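Local coordinates for protein angiotensin-converting enzyme (Anopheles gambiae, PDB 6S1Y) that acts as a zinc metallopeptidase of the angiotensin-converting enzyme family, probably trimming dipeptides from the carboxyl ends of small peptides, at residues E23-Q27 and P372-R376; V210-I214 and M567-L573; K428-L432 and Y501-F505. All coordinates share one frame; numbering follows the deposited sequence. Where two conformers were deposited one is given.

In the fold
Contacts 2 and 3 belong to one packed region: their centres lie about 9 Å apart, they touch directly, and contact 3 is nested along the chain within the loop that contact 2 closes. Contact 1 stands apart, its centre 35 Å from contact 2 and 32 Å from contact 3, where helix 12-42 meets the loop after the zinc-binding helix 349-368. Partly buried, it sets charged and polar groups round a buried valine that also meets a tyrosine ring. Contact 2 is mainly aliphatic, with one bridging water at an exposed glutamine. Contact 3, nearest the chain centre, is built on two aromatic rings, one from the ligand pocket, with a lysine and a glutamine at the tyrosine; Leu432 and Phe505 join it to Ile572.

Contact 1 (E23-Q27 and P372-R376); sequences EQRYQ and PVEFR
Glu23 meets both Pro372 and Glu374 with its carboxylate. Its OE2 is 3.6 Å from CB of Pro372, whose side chain runs alongside in the same direction, and only 2.9 Å from OE1 of Glu374. The two carboxylates cross with their planes 67° apart; two acceptors meet there, and no hydrogen bond is assigned. Two full charges would repel here; the salt bridge from Arg86 to Glu23 OE2 probably offsets that cost, and a raised pKa for one acid is possible. OE2 of Glu374 is buried by the contact and has no partner in the model.

One turn of helix is spanned by Val373, the apolar centre of the interface. Its CG1, set between the backbone N and the carbonyl carbon (chi1 58°), reaches the helix backbone at Glu23 O, 3.6 Å away, and also lies 3.9 Å from CD2 of Tyr26, approaching that ring obliquely. Gln27 packs on CB and CG2 of the valine, its own CB 3.9 Å from Val373 CB as the two side chains run antiparallel past one another.

Beyond CB, the extended chain of Gln27 carries its amide to the edge of the Arg376 guanidinium, the planes standing at 90°. NE2 of Gln27 and NH1 of Arg376 are 3.4 Å apart and, both being donors, do not bond. Each group has an acceptor nearby: Gln27 NE2 donates to Phe334 O and Arg376 NH2 to Ala335 O.

Those carbonyls belong to the turn between strands 329-332 and 339-342, so helix 12-42 and the loop 372-376 both meet that hairpin, through Gln27, Val373 and Arg376. Helix 81-90 supplies Arg86, while helix 46-70 packs behind through Phe59, edge-to-face with Tyr26, and through Glu69, salt-bridged to Arg25.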
loop_
_atom_site.group_PDB
_atom_site.type_symbol
_atom_site.label_atom_id
_atom_site.label_comp_id
_atom_site.label_asym_id
_atom_site.label_seq_id
_atom_site.Cartn_x
_atom_site.Cartn_y
_atom_site.Cartn_z
ATOM N N GLU A 23 3.962 30.166 2.036
ATOM C CA GLU A 23 3.289 28.958 2.497
ATOM C C GLU A 23 1.782 29.033 2.285
ATOM O O GLU A 23 1.160 28.057 1.849
ATOM C CB GLU A 23 3.593 28.719 3.979
ATOM C CG GLU A 23 4.995 28.204 4.257
ATOM C CD GLU A 23 5.338 28.199 5.737
ATOM O OE1 GLU A 23 4.546 28.735 6.549
ATOM O OE2 GLU A 23 6.406 27.657 6.088
ATOM N N GLN A 24 1.170 30.173 2.606
ATOM C CA GLN A 24 -0.276 30.289 2.456
ATOM C C GLN A 24 -0.671 30.294 0.987
ATOM O O GLN A 24 -1.687 29.703 0.607
ATOM C CB GLN A 24 -0.780 31.551 3.152
ATOM C CG GLN A 24 -0.274 31.736 4.580
ATOM C CD GLN A 24 -0.649 30.588 5.513
ATOM O OE1 GLN A 24 -1.674 29.920 5.328
ATOM N NE2 GLN A 24 0.186 30.355 6.524
ATOM N N ARG A 25 0.115 30.967 0.149
ATOM C CA ARG A 25 -0.094 30.900 -1.293
ATOM C C ARG A 25 -0.048 29.454 -1.778
ATOM O O ARG A 25 -0.987 28.970 -2.422
ATOM C CB ARG A 25 0.969 31.758 -1.989
ATOM C CG ARG A 25 0.521 32.485 -3.241
ATOM C CD ARG A 25 1.099 33.899 -3.281
ATOM N NE ARG A 25 2.560 33.913 -3.306
ATOM C CZ ARG A 25 3.296 33.700 -4.395
ATOM N NH1 ARG A 25 4.615 33.740 -4.320
ATOM N NH2 ARG A 25 2.716 33.440 -5.562
ATOM N N TYR A 26 1.035 28.740 -1.450
ATOM C CA TYR A 26 1.188 27.340 -1.853
ATOM C C TYR A 26 0.009 26.503 -1.369
ATOM O O TYR A 26 -0.588 25.747 -2.136
ATOM C CB TYR A 26 2.516 26.808 -1.289
ATOM C CG TYR A 26 3.116 25.565 -1.915
ATOM C CD1 TYR A 26 4.014 25.657 -2.969
ATOM C CD2 TYR A 26 2.838 24.299 -1.406
ATOM C CE1 TYR A 26 4.589 24.518 -3.523
ATOM C CE2 TYR A 26 3.403 23.157 -1.954
ATOM C CZ TYR A 26 4.282 23.273 -3.008
ATOM O OH TYR A 26 4.859 22.146 -3.558
ATOM N N GLN A 27 -0.362 26.659 -0.102
ATOM C CA GLN A 27 -1.413 25.828 0.474
ATOM C C GLN A 27 -2.746 26.003 -0.249
ATOM O O GLN A 27 -3.477 25.025 -0.470
ATOM C CB GLN A 27 -1.564 26.156 1.957
ATOM C CG GLN A 27 -2.724 25.469 2.618
ATOM C CD GLN A 27 -2.702 25.628 4.120
ATOM O OE1 GLN A 27 -1.745 26.146 4.689
ATOM N NE2 GLN A 27 -3.754 25.168 4.773
ATOM N N PRO A 372 2.906 23.794 8.829
ATOM C CA PRO A 372 2.923 24.423 7.505
ATOM C C PRO A 372 2.750 23.378 6.411
ATOM O O PRO A 372 3.059 22.194 6.589
ATOM C CB PRO A 372 4.300 25.091 7.432
ATOM C CG PRO A 372 5.100 24.459 8.519
ATOM C CD PRO A 372 4.145 24.037 9.582
ATOM N N VAL A 373 2.263 23.842 5.257
ATOM C CA VAL A 373 1.787 22.930 4.221
ATOM C C VAL A 373 2.881 21.954 3.795
ATOM O O VAL A 373 2.615 20.766 3.599
ATOM C CB VAL A 373 1.243 23.723 3.016
ATOM C CG1 VAL A 373 2.323 24.659 2.429
ATOM C CG2 VAL A 373 0.717 22.761 1.965
ATOM N N GLU A 374 4.120 22.427 3.648
ATOM C CA GLU A 374 5.189 21.566 3.162
ATOM C C GLU A 374 5.690 20.571 4.209
ATOM O O GLU A 374 6.542 19.737 3.884
ATOM C CB GLU A 374 6.355 22.422 2.643
ATOM C CG GLU A 374 7.165 23.145 3.711
ATOM C CD GLU A 374 6.543 24.463 4.164
ATOM O OE1 GLU A 374 7.304 25.397 4.493
ATOM O OE2 GLU A 374 5.301 24.563 4.205
ATOM N N PHE A 375 5.208 20.641 5.448
ATOM C CA PHE A 375 5.467 19.605 6.438
ATOM C C PHE A 375 4.263 18.691 6.641
ATOM O O PHE A 375 4.336 17.758 7.452
ATOM C CB PHE A 375 5.859 20.214 7.788
ATOM C CG PHE A 375 7.243 20.810 7.826
ATOM C CD1 PHE A 375 8.139 20.633 6.783
ATOM C CD2 PHE A 375 7.651 21.546 8.925
ATOM C CE1 PHE A 375 9.422 21.183 6.844
ATOM C CE2 PHE A 375 8.926 22.109 8.984
ATOM C CZ PHE A 375 9.807 21.922 7.952
ATOM N N ARG A 376 3.164 18.936 5.931
ATOM C CA ARG A 376 1.964 18.116 6.072
ATOM C C ARG A 376 2.082 16.882 5.173
ATOM O O ARG A 376 1.419 16.742 4.144
ATOM C CB ARG A 376 0.721 18.950 5.766
ATOM C CG ARG A 376 0.447 19.998 6.831
ATOM C CD ARG A 376 -0.686 20.931 6.478
ATOM N NE ARG A 376 -1.996 20.326 6.634
ATOM C CZ ARG A 376 -3.138 21.007 6.616
ATOM N NH1 ARG A 376 -3.106 22.325 6.459
ATOM N NH2 ARG A 376 -4.311 20.373 6.754
#

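Contact 2 (V210-I214 and M567-L573); sequences VIEQI and MSADAIL
Val210 and Ala569 bring the backbones closest, CA to CA 6.2 Å, and one helical turn further on the CA atoms of Ile214 and Leu573 are 7.4 Å apart, so the N-terminal half of helix 203-233 runs beside the start of helix 570-575. The side chains mesh without a direct hydrogen bond. Val210 straddles the approach to the second helix: CG1 lies 4.2 Å from CB of Ala569, while CG2 faces the terminal methyl of Met567. Deeper in the interface, Ile214 CD1 packs 3.7 Å from CD2 of Leu573 and also touches CG2 of Ile572.

On the outer side Gln213, extended from CG onward, crosses Leu573 at about a right angle, with its OE1 3.8 Å from the leucine CD1. Its NE2 passes over the methyl of Ala569 and donates to a water, 2.9 Å away, and, weakly, to Asp209 O one turn back. The water also accepts from Ala569 N at 2.8 Å and thus satisfies this backbone amide, just ahead of helix 570-575. Next to it, Ser568 OG makes a capping bond with Asp570 N, nearly straight at 165°.

Helix 495-514 touches both segments: Val502 meets Val210 and Met567, Phe505 meets Ile572, and Gln506 receives the amide of Ser568. Helix 431-447 adds Leu432 against Ile572 and Tyr436 against Ile211.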
loop_
_atom_site.group_PDB
_atom_site.type_symbol
_atom_site.label_atom_id
_atom_site.label_comp_id
_atom_site.label_asym_id
_atom_site.label_seq_id
_atom_site.Cartn_x
_atom_site.Cartn_y
_atom_site.Cartn_z
ATOM N N VAL A 210 16.873 -6.374 3.564
ATOM C CA VAL A 210 15.681 -6.910 4.214
ATOM C C VAL A 210 15.112 -8.071 3.403
ATOM O O VAL A 210 14.694 -9.093 3.964
ATOM C CB VAL A 210 14.636 -5.801 4.437
ATOM C CG1 VAL A 210 13.335 -6.402 4.891
ATOM C CG2 VAL A 210 15.171 -4.782 5.459
ATOM N N ILE A 211 15.102 -7.945 2.075
ATOM C CA ILE A 211 14.591 -9.028 1.232
ATOM C C ILE A 211 15.375 -10.308 1.474
ATOM O O ILE A 211 14.797 -11.398 1.537
ATOM C CB ILE A 211 14.633 -8.632 -0.252
ATOM C CG1 ILE A 211 13.367 -7.870 -0.632
ATOM C CG2 ILE A 211 14.743 -9.869 -1.125
ATOM C CD1 ILE A 211 12.066 -8.732 -0.593
ATOM N N GLU A 212 16.701 -10.204 1.630
ATOM C CA GLU A 212 17.494 -11.406 1.845
ATOM C C GLU A 212 17.243 -12.016 3.215
ATOM O O GLU A 212 17.321 -13.239 3.359
ATOM C CB GLU A 212 18.987 -11.102 1.661
ATOM C CG GLU A 212 19.887 -12.348 1.764
ATOM C CD GLU A 212 19.451 -13.503 0.842
ATOM O OE1 GLU A 212 18.879 -13.258 -0.263
ATOM O OE2 GLU A 212 19.672 -14.661 1.250
ATOM N N GLN A 213 16.934 -11.200 4.229
ATOM C CA GLN A 213 16.630 -11.759 5.547
ATOM C C GLN A 213 15.256 -12.410 5.573
ATOM O O GLN A 213 15.045 -13.387 6.289
ATOM C CB GLN A 213 16.679 -10.681 6.625
ATOM C CG GLN A 213 18.024 -10.007 6.803
ATOM C CD GLN A 213 17.942 -8.894 7.817
ATOM O OE1 GLN A 213 17.904 -9.148 9.019
ATOM N NE2 GLN A 213 17.861 -7.659 7.345
ATOM N N ILE A 214 14.303 -11.846 4.828
ATOM C CA ILE A 214 12.959 -12.402 4.695
ATOM C C ILE A 214 12.949 -13.698 3.878
ATOM O O ILE A 214 12.164 -14.611 4.162
ATOM C CB ILE A 214 12.091 -11.298 4.059
ATOM C CG1 ILE A 214 11.860 -10.187 5.087
ATOM C CG2 ILE A 214 10.788 -11.818 3.499
ATOM C CD1 ILE A 214 11.391 -10.685 6.391
ATOM N N MET A 567 15.338 1.622 10.211
ATOM C CA MET A 567 14.514 0.502 9.778
ATOM C C MET A 567 15.274 -0.802 9.998
ATOM O O MET A 567 16.459 -0.915 9.653
ATOM C CB MET A 567 14.156 0.675 8.305
ATOM C CG MET A 567 13.536 -0.524 7.626
ATOM S SD MET A 567 13.055 -0.122 5.918
ATOM C CE MET A 567 14.571 -0.502 5.013
ATOM N N SER A 568 14.594 -1.777 10.593
ATOM C CA SER A 568 15.216 -3.054 10.895
ATOM C C SER A 568 14.173 -4.142 10.777
ATOM O O SER A 568 13.034 -3.962 11.213
ATOM C CB SER A 568 15.821 -3.090 12.295
ATOM O OG SER A 568 16.271 -4.401 12.591
ATOM N N ALA A 569 14.567 -5.259 10.161
ATOM C CA ALA A 569 13.708 -6.433 10.046
ATOM C C ALA A 569 13.670 -7.281 11.309
ATOM O O ALA A 569 13.014 -8.333 11.294
ATOM C CB ALA A 569 14.174 -7.312 8.884
ATOM N N ASP A 570 14.352 -6.862 12.380
ATOM C CA ASP A 570 14.367 -7.627 13.625
ATOM C C ASP A 570 12.950 -7.903 14.103
ATOM O O ASP A 570 12.589 -9.052 14.394
ATOM C CB ASP A 570 15.175 -6.852 14.682
ATOM C CG ASP A 570 15.172 -7.512 16.064
ATOM O OD1 ASP A 570 14.765 -8.690 16.192
ATOM O OD2 ASP A 570 15.603 -6.831 17.031
ATOM N N ALA A 571 12.119 -6.858 14.147
ATOM C CA ALA A 571 10.773 -6.982 14.701
ATOM C C ALA A 571 9.937 -7.976 13.907
ATOM O O ALA A 571 9.292 -8.860 14.481
ATOM C CB ALA A 571 10.082 -5.614 14.742
ATOM N N ILE A 572 9.944 -7.858 12.581
ATOM C CA ILE A 572 9.085 -8.723 11.772
ATOM C C ILE A 572 9.608 -10.157 11.746
ATOM O O ILE A 572 8.814 -11.099 11.723
ATOM C CB ILE A 572 8.919 -8.158 10.343
ATOM C CG1 ILE A 572 7.869 -8.974 9.597
ATOM C CG2 ILE A 572 10.220 -8.156 9.578
ATOM C CD1 ILE A 572 7.608 -8.513 8.165
ATOM N N LEU A 573 10.926 -10.363 11.785
ATOM C CA LEU A 573 11.438 -11.730 11.913
ATOM C C LEU A 573 11.075 -12.347 13.256
ATOM O O LEU A 573 10.796 -13.549 13.328
ATOM C CB LEU A 573 12.956 -11.761 11.728
ATOM C CG LEU A 573 13.418 -11.401 10.314
ATOM C CD1 LEU A 573 14.952 -11.274 10.236
ATOM C CD2 LEU A 573 12.911 -12.439 9.332
HETATM O O HOH W 1 17.110 -5.530 9.125
#

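Contact 3 (K428-L432 and Y501-F505); sequences KLVFL and YVIQF
Leu432 and Tyr501 mark the closest backbone approach, with CA atoms 6.8 Å apart, where the chain passing from helix 414-429 into helix 431-447 lies against helix 495-514. Tyr501 is the hub, its ring held between partners on opposite faces. Phe431 lies over one face, CD2 standing above the ring centre; the rings are tilted by 39° with centroids 4.3 Å apart, between a parallel and a perpendicular pair. The other face receives NE2 of Gln504, offset toward the rim. At the tyrosine edge sits Lys428 O, while Leu432 CD2 presses on Tyr501 CB at 3.5 Å and reaches Val502 CG2 with the same methyl.

Lys428 folds round the ring through bends at chi3 (70°) and chi4 (81°). Its CE comes within 3.0 Å of Gln504 OE1 and 3.7 Å of Tyr501 CE2, and its NZ makes a weak hydrogen bond, 3.5 Å long, to Tyr501 OH.

Gln504 is oriented by Asp389 of helix 381-395, which accepts from NE2 and leaves OE1 facing the lysine. That oxygen would favour the nearby charge, though its angle to NZ is too poor for a hydrogen bond. Tyr501 appears to be held mainly by packing, since its one bond across the contact is weak. Phe431 also touches the bound γ-glutamyl ligand, so the packing links a pocket residue to helix 495-514, consistent with a fixed position for that wall.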
loop_
_atom_site.group_PDB
_atom_site.type_symbol
_atom_site.label_atom_id
_atom_site.label_comp_id
_atom_site.label_asym_id
_atom_site.label_seq_id
_atom_site.Cartn_x
_atom_site.Cartn_y
_atom_site.Cartn_z
ATOM N N LYS A 428 0.423 -11.106 5.313
ATOM C CA LYS A 428 1.398 -10.024 5.398
ATOM C C LYS A 428 2.799 -10.398 4.944
ATOM O O LYS A 428 3.443 -9.606 4.264
ATOM C CB LYS A 428 1.475 -9.477 6.843
ATOM C CG LYS A 428 0.083 -9.090 7.407
ATOM C CD LYS A 428 0.142 -8.061 8.513
ATOM C CE LYS A 428 0.565 -6.674 7.984
ATOM N NZ LYS A 428 -0.510 -5.842 7.342
ATOM N N LEU A 429 3.312 -11.574 5.299
ATOM C CA LEU A 429 4.708 -11.826 4.973
ATOM C C LEU A 429 4.912 -11.911 3.466
ATOM O O LEU A 429 5.901 -11.391 2.949
ATOM C CB LEU A 429 5.205 -13.091 5.660
ATOM C CG LEU A 429 6.677 -13.343 5.368
ATOM C CD1 LEU A 429 7.542 -12.312 6.067
ATOM C CD2 LEU A 429 7.061 -14.724 5.799
ATOM N N VAL A 430 3.989 -12.558 2.738
ATOM C CA VAL A 430 4.184 -12.753 1.309
ATOM C C VAL A 430 4.174 -11.444 0.525
ATOM O O VAL A 430 4.591 -11.411 -0.646
ATOM C CB VAL A 430 3.112 -13.697 0.727
ATOM C CG1 VAL A 430 3.088 -15.016 1.484
ATOM C CG2 VAL A 430 1.768 -13.050 0.757
ATOM N N PHE A 431 3.688 -10.363 1.124
ATOM C CA PHE A 431 3.548 -9.092 0.405
ATOM C C PHE A 431 4.899 -8.404 0.204
ATOM O O PHE A 431 5.092 -7.683 -0.785
ATOM C CB PHE A 431 2.546 -8.217 1.178
ATOM C CG PHE A 431 2.417 -6.822 0.656
ATOM C CD1 PHE A 431 1.595 -6.541 -0.414
ATOM C CD2 PHE A 431 3.082 -5.786 1.270
ATOM C CE1 PHE A 431 1.481 -5.265 -0.895
ATOM C CE2 PHE A 431 2.981 -4.499 0.782
ATOM C CZ PHE A 431 2.181 -4.249 -0.300
ATOM N N LEU A 432 5.850 -8.625 1.086
ATOM C CA LEU A 432 7.126 -7.914 0.975
ATOM C C LEU A 432 7.865 -8.210 -0.317
ATOM O O LEU A 432 8.234 -7.254 -1.022
ATOM C CB LEU A 432 7.987 -8.225 2.205
ATOM C CG LEU A 432 7.416 -7.499 3.429
ATOM C CD1 LEU A 432 7.423 -8.357 4.632
ATOM C CD2 LEU A 432 8.206 -6.235 3.704
ATOM N N TYR A 501 5.676 -2.327 5.634
ATOM C CA TYR A 501 5.539 -3.694 6.130
ATOM C C TYR A 501 6.721 -4.102 7.003
ATOM O O TYR A 501 6.558 -4.964 7.872
ATOM C CB TYR A 501 5.325 -4.657 4.960
ATOM C CG TYR A 501 3.853 -4.856 4.665
ATOM C CD1 TYR A 501 3.060 -3.794 4.247
ATOM C CD2 TYR A 501 3.245 -6.094 4.839
ATOM C CE1 TYR A 501 1.706 -3.950 3.999
ATOM C CE2 TYR A 501 1.867 -6.261 4.587
ATOM C CZ TYR A 501 1.116 -5.178 4.183
ATOM O OH TYR A 501 -0.219 -5.324 3.934
ATOM N N VAL A 502 7.876 -3.462 6.850
ATOM C CA VAL A 502 8.964 -3.646 7.805
ATOM C C VAL A 502 8.732 -2.819 9.077
ATOM O O VAL A 502 8.682 -3.356 10.190
ATOM C CB VAL A 502 10.312 -3.276 7.163
ATOM C CG1 VAL A 502 11.437 -3.445 8.202
ATOM C CG2 VAL A 502 10.576 -4.095 5.913
ATOM N N ILE A 503 8.622 -1.492 8.937
ATOM C CA ILE A 503 8.654 -0.648 10.136
ATOM C C ILE A 503 7.390 -0.797 10.957
ATOM O O ILE A 503 7.410 -0.566 12.172
ATOM C CB ILE A 503 8.871 0.849 9.811
ATOM C CG1 ILE A 503 7.656 1.447 9.110
ATOM C CG2 ILE A 503 10.111 1.017 8.981
ATOM C CD1 ILE A 503 7.874 2.875 8.678
ATOM N N GLN A 504 6.270 -1.167 10.336
ATOM C CA GLN A 504 5.064 -1.298 11.141
ATOM C C GLN A 504 5.260 -2.305 12.269
ATOM O O GLN A 504 4.589 -2.209 13.311
ATOM C CB GLN A 504 3.854 -1.675 10.287
ATOM C CG GLN A 504 3.807 -3.114 9.785
ATOM C CD GLN A 504 2.593 -3.353 8.856
ATOM O OE1 GLN A 504 1.737 -4.168 9.144
ATOM N NE2 GLN A 504 2.542 -2.627 7.750
ATOM N N PHE A 505 6.156 -3.283 12.104
ATOM C CA PHE A 505 6.377 -4.219 13.207
ATOM C C PHE A 505 7.282 -3.606 14.272
ATOM O O PHE A 505 7.179 -3.959 15.453
ATOM C CB PHE A 505 6.939 -5.550 12.674
ATOM C CG PHE A 505 5.942 -6.319 11.833
ATOM C CD1 PHE A 505 5.845 -6.105 10.461
ATOM C CD2 PHE A 505 5.080 -7.225 12.418
ATOM C CE1 PHE A 505 4.901 -6.797 9.698
ATOM C CE2 PHE A 505 4.134 -7.911 11.658
ATOM C CZ PHE A 505 4.047 -7.689 10.307
#